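Local coordinates for protein fuculose-1-phosphate aldolase (PDB 4XXF) that belongs to the class II aldolase/adducin family and carries a zinc ion held by three histidines in an AraD-like fold, at residues Ala17-Leu22 against Asp50-His55; Asn60-Ala65 against Ile93-Gly98; Arg109-Ala114 against Val186-Asp191; Pro132-Thr137 against Gln205-Ala210; Cys141-Asp146 against Lys173-Leu178. One frame throughout, in Å; residues are numbered along the deposited sequence. Where two conformers were deposited one is given.

Interaction 1. Residues Ala17-Leu22 against Asp50-His55; sequences AERAWL and DPENKH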
# COMPACT_ATOMS: atom_id res chain seq x y z
N ALA A 17 9.13 -11.63 36.67
CA ALA A 17 8.38 -10.50 36.13
C ALA A 17 9.05 -9.94 34.88
O ALA A 17 8.38 -9.59 33.90
CB ALA A 17 8.24 -9.40 37.18
N GLU A 18 10.38 -9.85 34.91
CA GLU A 18 11.13 -9.39 33.76
C GLU A 18 10.92 -10.33 32.57
O GLU A 18 10.70 -9.87 31.45
CB GLU A 18 12.62 -9.26 34.08
CG GLU A 18 13.40 -8.70 32.90
CD GLU A 18 14.86 -8.41 33.21
OE1 GLU A 18 15.31 -8.69 34.34
OE2 GLU A 18 15.55 -7.89 32.30
N ARG A 19 11.00 -11.64 32.80
CA ARG A 19 10.83 -12.60 31.73
C ARG A 19 9.44 -12.46 31.11
O ARG A 19 9.30 -12.50 29.88
CB ARG A 19 11.04 -14.02 32.24
CG ARG A 19 10.93 -15.08 31.16
CD ARG A 19 11.14 -16.47 31.73
NE ARG A 19 12.53 -16.69 32.11
CZ ARG A 19 12.95 -16.91 33.35
NH1 ARG A 19 12.08 -16.96 34.36
NH2 ARG A 19 14.24 -17.09 33.58
N ALA A 20 8.42 -12.29 31.94
CA ALA A 20 7.06 -12.14 31.42
C ALA A 20 6.94 -10.89 30.56
O ALA A 20 6.30 -10.91 29.49
CB ALA A 20 6.05 -12.11 32.57
N TRP A 21 7.56 -9.79 30.99
CA TRP A 21 7.55 -8.54 30.22
C TRP A 21 8.24 -8.72 28.88
O TRP A 21 7.73 -8.32 27.83
CB TRP A 21 8.24 -7.41 31.00
CG TRP A 21 8.48 -6.19 30.14
CD1 TRP A 21 9.60 -5.91 29.39
CD2 TRP A 21 7.57 -5.11 29.92
NE1 TRP A 21 9.43 -4.71 28.73
CE2 TRP A 21 8.20 -4.20 29.04
CE3 TRP A 21 6.28 -4.81 30.38
CZ2 TRP A 21 7.59 -3.02 28.62
CZ3 TRP A 21 5.68 -3.64 29.96
CH2 TRP A 21 6.33 -2.76 29.08
N LEU A 22 9.42 -9.33 28.91
CA LEU A 22 10.22 -9.50 27.71
C LEU A 22 9.55 -10.41 26.69
O LEU A 22 9.60 -10.13 25.50
CB LEU A 22 11.61 -10.03 28.06
CG LEU A 22 12.54 -9.06 28.79
CD1 LEU A 22 13.78 -9.79 29.25
CD2 LEU A 22 12.91 -7.88 27.90
N ASP A 50 17.32 -14.45 27.52
CA ASP A 50 16.62 -14.68 28.79
C ASP A 50 17.29 -13.89 29.91
O ASP A 50 18.52 -13.81 29.95
CB ASP A 50 16.60 -16.17 29.14
CG ASP A 50 15.74 -16.46 30.35
OD1 ASP A 50 16.29 -16.56 31.46
OD2 ASP A 50 14.50 -16.56 30.17
N PRO A 51 16.49 -13.31 30.82
CA PRO A 51 17.09 -12.46 31.86
C PRO A 51 17.77 -13.23 32.98
O PRO A 51 18.45 -12.60 33.80
CB PRO A 51 15.90 -11.67 32.39
CG PRO A 51 14.70 -12.51 32.07
CD PRO A 51 15.02 -13.17 30.77
N GLU A 52 17.58 -14.54 33.05
CA GLU A 52 18.20 -15.31 34.12
C GLU A 52 19.45 -16.03 33.64
O GLU A 52 20.47 -16.05 34.32
CB GLU A 52 17.20 -16.31 34.70
CG GLU A 52 17.72 -17.10 35.88
CD GLU A 52 16.62 -17.83 36.62
OE1 GLU A 52 15.58 -18.12 35.99
OE2 GLU A 52 16.81 -18.11 37.82
N ASN A 53 19.37 -16.63 32.45
CA ASN A 53 20.50 -17.34 31.86
C ASN A 53 20.87 -16.68 30.54
O ASN A 53 20.12 -16.73 29.58
CB ASN A 53 20.16 -18.82 31.65
CG ASN A 53 21.36 -19.65 31.24
OD1 ASN A 53 22.26 -19.19 30.53
ND2 ASN A 53 21.39 -20.90 31.70
N LYS A 54 22.07 -16.09 30.50
CA LYS A 54 22.51 -15.31 29.35
C LYS A 54 22.77 -16.16 28.11
O LYS A 54 22.98 -15.62 27.02
CB LYS A 54 23.78 -14.53 29.71
CG LYS A 54 25.01 -15.40 29.98
CD LYS A 54 26.16 -14.57 30.53
CE LYS A 54 27.28 -15.45 31.05
NZ LYS A 54 28.35 -14.64 31.71
N HIS A 55 22.77 -17.48 28.26
CA HIS A 55 23.02 -18.37 27.14
C HIS A 55 21.73 -19.00 26.63
O HIS A 55 21.77 -19.94 25.83
CB HIS A 55 23.98 -19.49 27.53
CG HIS A 55 25.31 -19.01 28.01
ND1 HIS A 55 26.16 -18.24 27.24
CD2 HIS A 55 25.94 -19.18 29.20
CE1 HIS A 55 27.25 -17.97 27.93
NE2 HIS A 55 27.15 -18.53 29.12
O HOH W 1 13.22 -17.81 37.08

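Interaction 2. Residues Asn60-Ala65 against Ile93-Gly98; sequences NPFGLA and IVNLAG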
# COMPACT_ATOMS: atom_id res chain seq x y z
N ASN A 60 10.77 -16.78 18.06
CA ASN A 60 9.60 -17.28 17.35
C ASN A 60 9.83 -18.70 16.83
O ASN A 60 10.93 -19.04 16.41
CB ASN A 60 9.26 -16.35 16.20
CG ASN A 60 10.42 -16.11 15.27
OD1 ASN A 60 11.45 -15.54 15.65
ND2 ASN A 60 10.26 -16.52 14.01
N PRO A 61 8.79 -19.55 16.91
CA PRO A 61 8.91 -20.93 16.43
C PRO A 61 8.80 -20.99 14.91
O PRO A 61 8.03 -20.23 14.31
CB PRO A 61 7.74 -21.64 17.11
CG PRO A 61 6.70 -20.56 17.24
CD PRO A 61 7.48 -19.30 17.54
N PHE A 62 9.56 -21.88 14.30
CA PHE A 62 9.67 -21.95 12.84
C PHE A 62 8.33 -22.21 12.17
O PHE A 62 7.65 -23.17 12.49
CB PHE A 62 10.69 -23.04 12.49
CG PHE A 62 11.30 -22.93 11.10
CD1 PHE A 62 11.27 -21.75 10.36
CD2 PHE A 62 11.95 -24.03 10.56
CE1 PHE A 62 11.86 -21.70 9.10
CE2 PHE A 62 12.53 -23.98 9.31
CZ PHE A 62 12.49 -22.81 8.58
N GLY A 63 7.97 -21.35 11.22
CA GLY A 63 6.79 -21.59 10.41
C GLY A 63 5.49 -20.93 10.86
O GLY A 63 4.51 -20.95 10.13
N LEU A 64 5.47 -20.38 12.07
CA LEU A 64 4.26 -19.71 12.55
C LEU A 64 4.20 -18.27 12.03
O LEU A 64 5.17 -17.51 12.15
CB LEU A 64 4.20 -19.72 14.08
CG LEU A 64 2.98 -19.04 14.70
CD1 LEU A 64 1.69 -19.73 14.29
CD2 LEU A 64 3.12 -19.04 16.20
N ALA A 65 3.07 -17.88 11.45
CA ALA A 65 2.89 -16.54 10.94
C ALA A 65 3.15 -15.50 12.02
O ALA A 65 2.61 -15.60 13.13
CB ALA A 65 1.50 -16.36 10.40
N ILE A 93 10.06 -26.04 17.44
CA ILE A 93 11.12 -26.11 16.44
C ILE A 93 11.66 -24.73 16.13
O ILE A 93 10.92 -23.75 16.08
CB ILE A 93 10.65 -26.77 15.13
CG1 ILE A 93 9.38 -26.10 14.61
CG2 ILE A 93 10.42 -28.26 15.33
CD1 ILE A 93 9.01 -26.52 13.19
N VAL A 94 12.97 -24.65 15.93
CA VAL A 94 13.63 -23.41 15.59
C VAL A 94 14.25 -23.53 14.20
O VAL A 94 14.69 -24.61 13.81
CB VAL A 94 14.72 -23.03 16.65
CG1 VAL A 94 15.91 -24.00 16.60
CG2 VAL A 94 15.18 -21.59 16.47
N ASN A 95 14.25 -22.44 13.45
CA ASN A 95 15.03 -22.37 12.23
C ASN A 95 16.51 -22.26 12.63
O ASN A 95 16.95 -21.21 13.09
CB ASN A 95 14.56 -21.18 11.38
CG ASN A 95 15.52 -20.79 10.27
OD1 ASN A 95 16.43 -21.53 9.91
ND2 ASN A 95 15.30 -19.61 9.70
N LEU A 96 17.26 -23.35 12.50
CA LEU A 96 18.59 -23.42 13.13
C LEU A 96 19.60 -22.47 12.50
O LEU A 96 20.26 -21.71 13.21
CB LEU A 96 19.14 -24.85 13.09
CG LEU A 96 20.47 -25.05 13.84
CD1 LEU A 96 20.30 -24.76 15.33
CD2 LEU A 96 21.04 -26.44 13.63
N ALA A 97 19.72 -22.50 11.18
CA ALA A 97 20.72 -21.69 10.49
C ALA A 97 20.52 -20.22 10.83
O ALA A 97 21.47 -19.51 11.18
CB ALA A 97 20.65 -21.90 8.99
N GLY A 98 19.27 -19.78 10.76
CA GLY A 98 18.91 -18.42 11.11
C GLY A 98 19.19 -18.09 12.56
O GLY A 98 19.73 -17.03 12.87
O HOH W 2 12.48 -20.08 14.33

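Interaction 3. Residues Arg109-Ala114 against Val186-Asp191; sequences RPEVQA and VGTTID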
# COMPACT_ATOMS: atom_id res chain seq x y z
N ARG A 109 28.66 -10.15 21.67
CA ARG A 109 28.27 -8.89 22.30
C ARG A 109 27.28 -9.08 23.44
O ARG A 109 26.07 -9.13 23.22
CB ARG A 109 27.70 -7.95 21.25
CG ARG A 109 28.71 -7.59 20.18
CD ARG A 109 28.13 -6.68 19.10
NE ARG A 109 27.47 -5.50 19.65
CZ ARG A 109 26.87 -4.58 18.89
NH1 ARG A 109 26.89 -4.70 17.57
NH2 ARG A 109 26.26 -3.55 19.45
N PRO A 110 27.80 -9.15 24.68
CA PRO A 110 26.97 -9.39 25.87
C PRO A 110 25.90 -8.34 26.09
O PRO A 110 24.87 -8.65 26.69
CB PRO A 110 27.99 -9.36 27.02
CG PRO A 110 29.28 -9.78 26.38
CD PRO A 110 29.24 -9.19 24.99
N GLU A 111 26.13 -7.11 25.62
CA GLU A 111 25.16 -6.04 25.82
C GLU A 111 23.98 -6.15 24.86
O GLU A 111 22.95 -5.51 25.06
CB GLU A 111 25.84 -4.67 25.66
CG GLU A 111 25.95 -4.17 24.22
CD GLU A 111 27.10 -4.79 23.46
OE1 GLU A 111 27.83 -5.65 24.02
OE2 GLU A 111 27.28 -4.41 22.28
N VAL A 112 24.13 -6.94 23.80
CA VAL A 112 23.04 -7.10 22.85
C VAL A 112 22.02 -8.07 23.42
O VAL A 112 22.27 -9.28 23.59
CB VAL A 112 23.55 -7.59 21.48
CG1 VAL A 112 22.39 -8.07 20.63
CG2 VAL A 112 24.28 -6.46 20.77
N GLN A 113 20.83 -7.53 23.70
CA GLN A 113 19.80 -8.34 24.31
C GLN A 113 18.80 -8.83 23.27
O GLN A 113 18.17 -9.86 23.46
CB GLN A 113 19.11 -7.53 25.41
CG GLN A 113 20.06 -7.16 26.55
CD GLN A 113 20.74 -8.38 27.15
OE1 GLN A 113 20.10 -9.17 27.84
NE2 GLN A 113 22.03 -8.54 26.89
N ALA A 114 18.68 -8.11 22.16
CA ALA A 114 17.68 -8.44 21.15
C ALA A 114 18.23 -8.26 19.75
O ALA A 114 19.02 -7.34 19.50
CB ALA A 114 16.44 -7.58 21.32
N VAL A 186 20.35 -4.90 15.87
CA VAL A 186 20.56 -5.36 17.23
C VAL A 186 20.24 -4.24 18.20
O VAL A 186 20.25 -3.07 17.83
CB VAL A 186 22.01 -5.86 17.46
CG1 VAL A 186 22.38 -6.92 16.43
CG2 VAL A 186 22.99 -4.69 17.43
N GLY A 187 19.94 -4.60 19.44
CA GLY A 187 19.66 -3.61 20.46
C GLY A 187 19.96 -4.06 21.86
O GLY A 187 20.00 -5.26 22.16
N THR A 188 20.16 -3.09 22.74
CA THR A 188 20.25 -3.37 24.17
C THR A 188 18.87 -3.66 24.73
O THR A 188 18.75 -4.16 25.85
CB THR A 188 20.90 -2.22 24.95
OG1 THR A 188 20.10 -1.03 24.83
CG2 THR A 188 22.32 -1.95 24.44
N THR A 189 17.83 -3.32 23.96
CA THR A 189 16.45 -3.68 24.27
C THR A 189 15.79 -4.17 23.01
O THR A 189 16.25 -3.88 21.91
CB THR A 189 15.61 -2.50 24.82
OG1 THR A 189 15.59 -1.43 23.87
CG2 THR A 189 16.16 -2.01 26.16
N ILE A 190 14.72 -4.95 23.17
CA ILE A 190 13.87 -5.31 22.04
C ILE A 190 13.40 -4.05 21.32
O ILE A 190 13.44 -3.97 20.10
CB ILE A 190 12.65 -6.11 22.51
CG1 ILE A 190 13.07 -7.45 23.11
CG2 ILE A 190 11.64 -6.30 21.38
CD1 ILE A 190 12.01 -8.03 24.03
N ASP A 191 13.01 -3.05 22.11
CA ASP A 191 12.45 -1.83 21.55
C ASP A 191 13.42 -1.13 20.62
O ASP A 191 13.07 -0.75 19.50
CB ASP A 191 12.04 -0.89 22.67
CG ASP A 191 11.05 -1.50 23.64
OD1 ASP A 191 9.98 -0.89 23.87
OD2 ASP A 191 11.31 -2.60 24.17

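Interaction 4. Residues Pro132-Thr137 against Gln205-Ala210; sequences PLAITT and QVQLLA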
# COMPACT_ATOMS: atom_id res chain seq x y z
N PRO A 132 26.56 1.01 0.33
CA PRO A 132 26.27 1.46 1.70
C PRO A 132 25.04 2.35 1.74
O PRO A 132 24.67 2.97 0.74
CB PRO A 132 27.53 2.25 2.07
CG PRO A 132 28.05 2.74 0.77
CD PRO A 132 27.76 1.64 -0.22
N LEU A 133 24.40 2.41 2.90
CA LEU A 133 23.26 3.29 3.08
C LEU A 133 23.73 4.74 2.98
O LEU A 133 24.64 5.15 3.69
CB LEU A 133 22.61 3.04 4.43
CG LEU A 133 21.27 3.74 4.64
CD1 LEU A 133 20.17 2.97 3.91
CD2 LEU A 133 20.97 3.89 6.13
N ALA A 134 23.12 5.52 2.09
CA ALA A 134 23.46 6.94 1.98
C ALA A 134 22.78 7.73 3.10
O ALA A 134 21.62 7.49 3.43
CB ALA A 134 23.06 7.49 0.62
N ILE A 135 23.51 8.66 3.70
CA ILE A 135 22.96 9.45 4.79
C ILE A 135 22.41 10.76 4.20
O ILE A 135 23.11 11.77 4.10
CB ILE A 135 24.01 9.70 5.90
CG1 ILE A 135 24.63 8.36 6.35
CG2 ILE A 135 23.38 10.44 7.08
CD1 ILE A 135 23.63 7.32 6.85
N THR A 136 21.15 10.70 3.79
CA THR A 136 20.51 11.75 2.99
C THR A 136 19.26 12.34 3.64
O THR A 136 18.63 13.24 3.08
CB THR A 136 20.11 11.23 1.63
OG1 THR A 136 19.22 10.13 1.82
CG2 THR A 136 21.33 10.75 0.84
N THR A 137 18.87 11.83 4.81
CA THR A 137 17.71 12.35 5.54
C THR A 137 18.04 12.47 7.01
O THR A 137 18.93 11.79 7.52
CB THR A 137 16.47 11.46 5.40
OG1 THR A 137 16.71 10.23 6.08
CG2 THR A 137 16.14 11.20 3.94
N GLN A 205 13.81 2.16 1.60
CA GLN A 205 12.70 2.55 0.74
C GLN A 205 12.93 3.93 0.14
O GLN A 205 12.74 4.14 -1.07
CB GLN A 205 11.40 2.52 1.52
CG GLN A 205 10.16 2.83 0.68
CD GLN A 205 8.91 2.93 1.52
OE1 GLN A 205 8.97 2.86 2.75
NE2 GLN A 205 7.77 3.09 0.86
N VAL A 206 13.34 4.87 0.99
CA VAL A 206 13.61 6.24 0.58
C VAL A 206 14.74 6.29 -0.45
O VAL A 206 14.63 6.99 -1.46
CB VAL A 206 13.94 7.11 1.82
CG1 VAL A 206 14.60 8.40 1.41
CG2 VAL A 206 12.67 7.37 2.63
N GLN A 207 15.82 5.56 -0.21
CA GLN A 207 16.93 5.59 -1.15
C GLN A 207 16.54 4.99 -2.50
O GLN A 207 16.94 5.52 -3.54
CB GLN A 207 18.16 4.85 -0.59
CG GLN A 207 19.34 4.88 -1.60
CD GLN A 207 20.71 4.76 -0.98
OE1 GLN A 207 20.88 4.67 0.24
NE2 GLN A 207 21.72 4.75 -1.84
N LEU A 208 15.77 3.90 -2.50
CA LEU A 208 15.31 3.31 -3.77
C LEU A 208 14.45 4.30 -4.55
O LEU A 208 14.58 4.43 -5.77
CB LEU A 208 14.54 2.00 -3.51
CG LEU A 208 15.40 0.85 -2.98
CD1 LEU A 208 14.53 -0.23 -2.35
CD2 LEU A 208 16.28 0.28 -4.09
N LEU A 209 13.57 5.02 -3.86
CA LEU A 209 12.72 6.05 -4.48
C LEU A 209 13.55 7.19 -5.07
O LEU A 209 13.39 7.58 -6.23
CB LEU A 209 11.74 6.64 -3.47
CG LEU A 209 10.54 5.78 -3.10
CD1 LEU A 209 9.92 6.26 -1.79
CD2 LEU A 209 9.50 5.81 -4.23
N ALA A 210 14.46 7.72 -4.27
CA ALA A 210 15.22 8.89 -4.66
C ALA A 210 16.25 8.56 -5.74
O ALA A 210 16.40 9.31 -6.71
CB ALA A 210 15.91 9.51 -3.44
O HOH W 3 24.77 4.64 -1.36
O HOH W 4 19.80 6.45 1.91

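Interaction 5. Residues Cys141-Asp146 against Lys173-Leu178; sequences CAFYGD and KKAIIL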
# COMPACT_ATOMS: atom_id res chain seq x y z
N CYS A 141 20.22 9.66 9.80
CA CYS A 141 21.37 9.98 10.63
C CYS A 141 21.45 9.10 11.87
O CYS A 141 22.49 9.07 12.52
CB CYS A 141 21.35 11.45 11.04
SG CYS A 141 21.63 12.59 9.66
N ALA A 142 20.38 8.37 12.19
CA ALA A 142 20.45 7.37 13.24
C ALA A 142 21.49 6.29 12.91
O ALA A 142 21.98 5.58 13.80
CB ALA A 142 19.08 6.73 13.47
N PHE A 143 21.84 6.19 11.62
CA PHE A 143 22.77 5.17 11.13
C PHE A 143 24.12 5.72 10.70
O PHE A 143 24.97 4.97 10.21
CB PHE A 143 22.15 4.42 9.95
CG PHE A 143 20.86 3.74 10.31
CD1 PHE A 143 20.87 2.58 11.05
CD2 PHE A 143 19.65 4.29 9.95
CE1 PHE A 143 19.69 1.97 11.41
CE2 PHE A 143 18.46 3.69 10.31
CZ PHE A 143 18.47 2.53 11.05
N TYR A 144 24.32 7.02 10.89
CA TYR A 144 25.59 7.64 10.52
C TYR A 144 26.77 6.98 11.22
O TYR A 144 26.83 6.95 12.44
CB TYR A 144 25.55 9.14 10.84
CG TYR A 144 26.88 9.82 10.68
CD1 TYR A 144 27.41 10.05 9.42
CD2 TYR A 144 27.60 10.21 11.79
CE1 TYR A 144 28.63 10.66 9.27
CE2 TYR A 144 28.82 10.83 11.65
CZ TYR A 144 29.32 11.05 10.39
OH TYR A 144 30.54 11.67 10.26
N GLY A 145 27.67 6.42 10.42
CA GLY A 145 28.83 5.73 10.95
C GLY A 145 28.51 4.49 11.77
O GLY A 145 29.39 3.97 12.46
N ASP A 146 27.28 4.01 11.69
CA ASP A 146 26.84 2.95 12.59
C ASP A 146 26.03 1.87 11.90
O ASP A 146 25.24 1.16 12.54
CB ASP A 146 26.04 3.53 13.76
CG ASP A 146 26.16 2.70 15.04
OD1 ASP A 146 27.24 2.10 15.29
OD2 ASP A 146 25.19 2.65 15.81
N LYS A 173 28.32 -2.08 15.66
CA LYS A 173 27.30 -1.23 15.03
C LYS A 173 25.88 -1.72 15.31
O LYS A 173 25.69 -2.85 15.76
CB LYS A 173 27.58 -1.15 13.53
CG LYS A 173 28.92 -0.46 13.24
CD LYS A 173 29.19 -0.27 11.76
CE LYS A 173 30.46 0.54 11.53
NZ LYS A 173 31.66 -0.24 11.92
N LYS A 174 24.89 -0.86 15.08
CA LYS A 174 23.51 -1.19 15.43
C LYS A 174 22.79 -2.01 14.37
O LYS A 174 21.74 -2.59 14.63
CB LYS A 174 22.67 0.07 15.71
CG LYS A 174 22.55 1.02 14.52
CD LYS A 174 21.42 2.05 14.71
CE LYS A 174 21.58 2.89 15.95
NZ LYS A 174 22.72 3.85 15.85
N ALA A 175 23.37 -2.06 13.17
CA ALA A 175 22.67 -2.68 12.05
C ALA A 175 23.63 -3.08 10.96
O ALA A 175 24.75 -2.56 10.88
CB ALA A 175 21.61 -1.73 11.49
N ILE A 176 23.20 -4.02 10.13
CA ILE A 176 24.01 -4.45 9.00
C ILE A 176 23.09 -4.71 7.80
O ILE A 176 21.98 -5.26 7.92
CB ILE A 176 24.87 -5.70 9.34
CG1 ILE A 176 25.77 -6.09 8.16
CG2 ILE A 176 23.99 -6.88 9.78
CD1 ILE A 176 26.90 -7.04 8.54
N ILE A 177 23.55 -4.26 6.64
CA ILE A 177 22.93 -4.60 5.37
C ILE A 177 23.67 -5.80 4.81
O ILE A 177 24.88 -5.73 4.57
CB ILE A 177 22.97 -3.42 4.39
CG1 ILE A 177 22.23 -2.23 5.03
CG2 ILE A 177 22.37 -3.80 3.05
CD1 ILE A 177 22.18 -0.99 4.16
N LEU A 178 22.95 -6.91 4.67
CA LEU A 178 23.52 -8.15 4.18
C LEU A 178 23.26 -8.25 2.69
O LEU A 178 22.11 -8.41 2.28
CB LEU A 178 22.90 -9.33 4.93
CG LEU A 178 23.00 -9.27 6.45
CD1 LEU A 178 22.06 -10.30 7.08
CD2 LEU A 178 24.44 -9.50 6.91

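Interaction 1. Residues Ala17-Leu22 against Asp50-His55
Asp50 OD1 is gripped by three donors at once: Arg19 NH2 from across the contact, and the backbone N atoms of Glu52 and Asn53 from its own loop. The arginine grips the carboxylate side-on, one nitrogen to each oxygen. Its NE gives a nearly straight bond to Asp50 OD2 (2.8 Å, 176° at the hydrogen) while NH2 takes OD1 at 3.0 Å, each through the syn lone pair of the oxygen, and the guanidinium and carboxylate planes lie only 13° apart. NH2 also bonds to Glu52 OE1 (2.9 Å), which is met on its anti side. A water bridges Arg19 NH1 and Glu52 OE1. The arginine chain runs extended through CD and bends at chi3 (-71°), which turns NE toward Asp50. Beside this network Pro51 lies against the helix: its CB meets Glu18 CD at 3.5 Å, and its CD faces Leu22 CD1 tip to tip. Asp50 OD2 has a further donor in Trp58 NE1 of strand 56-59. A three-residue salt-bridge network thus joins helix 15-36 to the link between strands 45-49 and 56-59, built on an Asx turn in which Asp50 OD1 accepts from Glu52 N.

Interaction 2. Residues Asn60-Ala65 against Ile93-Gly98
Phe62 lays one face of its ring on Asn95, whose CB sits over the centre, 3.5 Å from the centroid and 12° off the ring normal. This is a CH-pi contact, and the amide beyond CB continues it: ring and amide planes are 22° apart, stacked, with Asn95 CG nearest to Phe62 CE1 and CZ. Phe62 CG is anti to its backbone N (chi1 -159°), which directs CG toward the asparagine. Nearer the backbone, in one of the two conformers of Ile93, its CD1 packs against Phe62 CB at 3.9 Å. The backbones are tied by Phe62 N to Ile93 O, 2.9 Å. Two local motifs meet here. Residues Pro61 to Leu64 form a type II beta turn with Gly63 at its third position, and Asn95 is the N-cap of helix 96-108, its OD1 accepting a weak bond from Gly98 N. A water donates to Asn60 O and accepts from Asn95 N, adding a second bridge between the segments. The Phe62 ring also meets Phe239 of the second subunit edge-to-face, and Gln246 of that subunit bonds to Gly63 O and Ala65 N. The Asn95 side chain lies about 7 Å from a bound zinc ion.

Interaction 3. Residues Arg109-Ala114 against Val186-Asp191
Ala114 and Gly187 form the close-packed end of this contact, an antiparallel hydrogen-bonded pair; Gln113 and Ala114 both face Gly187, a classic beta bulge. Gly187 O receives both Gln113 N (2.9 Å) and Ala114 N (3.1 Å), the first in the carbonyl plane and the second tilted 23° from it; Gly187 N returns a bond to Ala114 O. Ala114 CB then presses on the first turn of the following helix, 3.5 Å from Ile190 CA, with Ile190 CG1 close by. The buried valines continue the packing: Val112 CG1 meets Val186 CB at 3.9 Å, the two side chains crossing at about a right angle. Val112 CG2 also lies over one face of the Arg109 guanidinium, offset toward its rim.

The outer part is looser and partly exposed. Glu111 touches Thr188 chiefly through its carbonyl O, which receives a CA-H...O contact from Thr188 CA at 3.6 Å. A salt bridge within the type I turn from Arg109 to Val112 runs from the buried Arg109, whose NE and NH2 both take OE2 of the partly exposed Glu111. Between helix 96-108 and strand 114-118 this turn abuts the junction of strand 182-187 with helix 190-213; Ile190 packs on Leu22, Arg25 and Ala29 of helix 15-36, and Val112 O accepts from Arg49 of strand 45-49.

Interaction 4. Residues Pro132-Thr137 against Gln205-Ala210
Gln207 OE1 accepts the backbone N-H of Ala134 in the one direct hydrogen bond between the two segments, 3.0 Å long and 170° at the hydrogen, with the donor tilted 21° from the amide's carbonyl plane. The glutamine gets there as an extended arm: CG is anti to the backbone N (chi1 180°) and the chain stays extended beyond it.

Waters supply the remaining polar links. One donates both to Gln207 OE1 (2.7 Å) and to Ala134 O (2.6 Å), so OE1 holds two partners; another donates to Pro132 O and accepts from Gln207 NE2. Since NE2 also bonds to Asp211 OD2, a helical turn further on, both ends of the amide are held and its rotation is fixed.

Van der Waals contact is slight. Ala134 CB sits beside the amide, 3.6 Å from Gln207 OE1, and Leu133 CD1 comes near the same oxygen. Further along, Thr137 CG2 touches Val206 CG1 at 4.1 Å, carbon to carbon, while Thr137 OG1 turns to Gln203 OE1.

The contact thus ties the loop between helix 121-127 and strand 147-150 to the later turns of helix 190-213. Phe126 of helix 121-127 packs on Gln207, and Asn180 of the third subunit bonds to Thr136 O.

Interaction 5. Residues Cys141-Asp146 against Lys173-Leu178
Lys174 NZ is held between Asp146 OD2, in a salt bridge of 2.7 Å, and Ala142 O at 2.8 Å, where segment 141-146, a 3-10 turn running into a loop, meets the start of strand 175-178 in the mixed sheet of this aldolase/adducin fold. The carboxylate offers its anti lone pair, and the carbonyl is met nearly along its C=O axis. A third acceptor, Gly232 O, completes the grip on the ammonium group of this buried lysine, and Trp196 of helix 190-213 adds a cation-pi contact; together they would be expected to stabilise the charge.

The next shell is the lysine chain itself. With CG between the backbone N and the carbonyl carbon (chi1 61°) and further bends at chi3 and chi4, it crosses the Phe143 side chain at about a right angle, Lys174 CD lying 3.7 Å from Phe143 CE1. Ala175 CB approaches the same ring carbon more loosely, while Met199 and Leu200 of helix 190-213 also touch the Phe143 side chain.

What positions the acid is the backbone. A type II turn from Phe143 to Asp146, with Gly145 at its third position, brings Asp146 round to the strand, and Lys174 N bonds back to Asp146 O at 3.3 Å. The Lys173 and Asp146 side chains slide past each other in opposite directions, and Asp146 OD1 lies 3.3 Å from Lys173 CA.

Interactions 3 and 5 share the central sheet, on neighbouring strands 182-187 and 175-178, with centres 14 Å apart, and touch directly where Val186 N meets Lys174 O. Interaction 1 reaches interaction 3 through Leu22 and Ile190, and interaction 4 packs on interaction 5 through Ile135 and Cys141, so four contacts form a continuous chain across the subunit; its ends, interactions 1 and 4, are 36 Å apart between centres. Interaction 2 touches none of the others. In sequence interactions 1 and 2 come in series, whereas 5 is nested within both 3 and 4, which cross and share helix 190-213. Interactions 3 and 5 thus join sheet to helices, while 2 and 4 both meet neighbouring subunits.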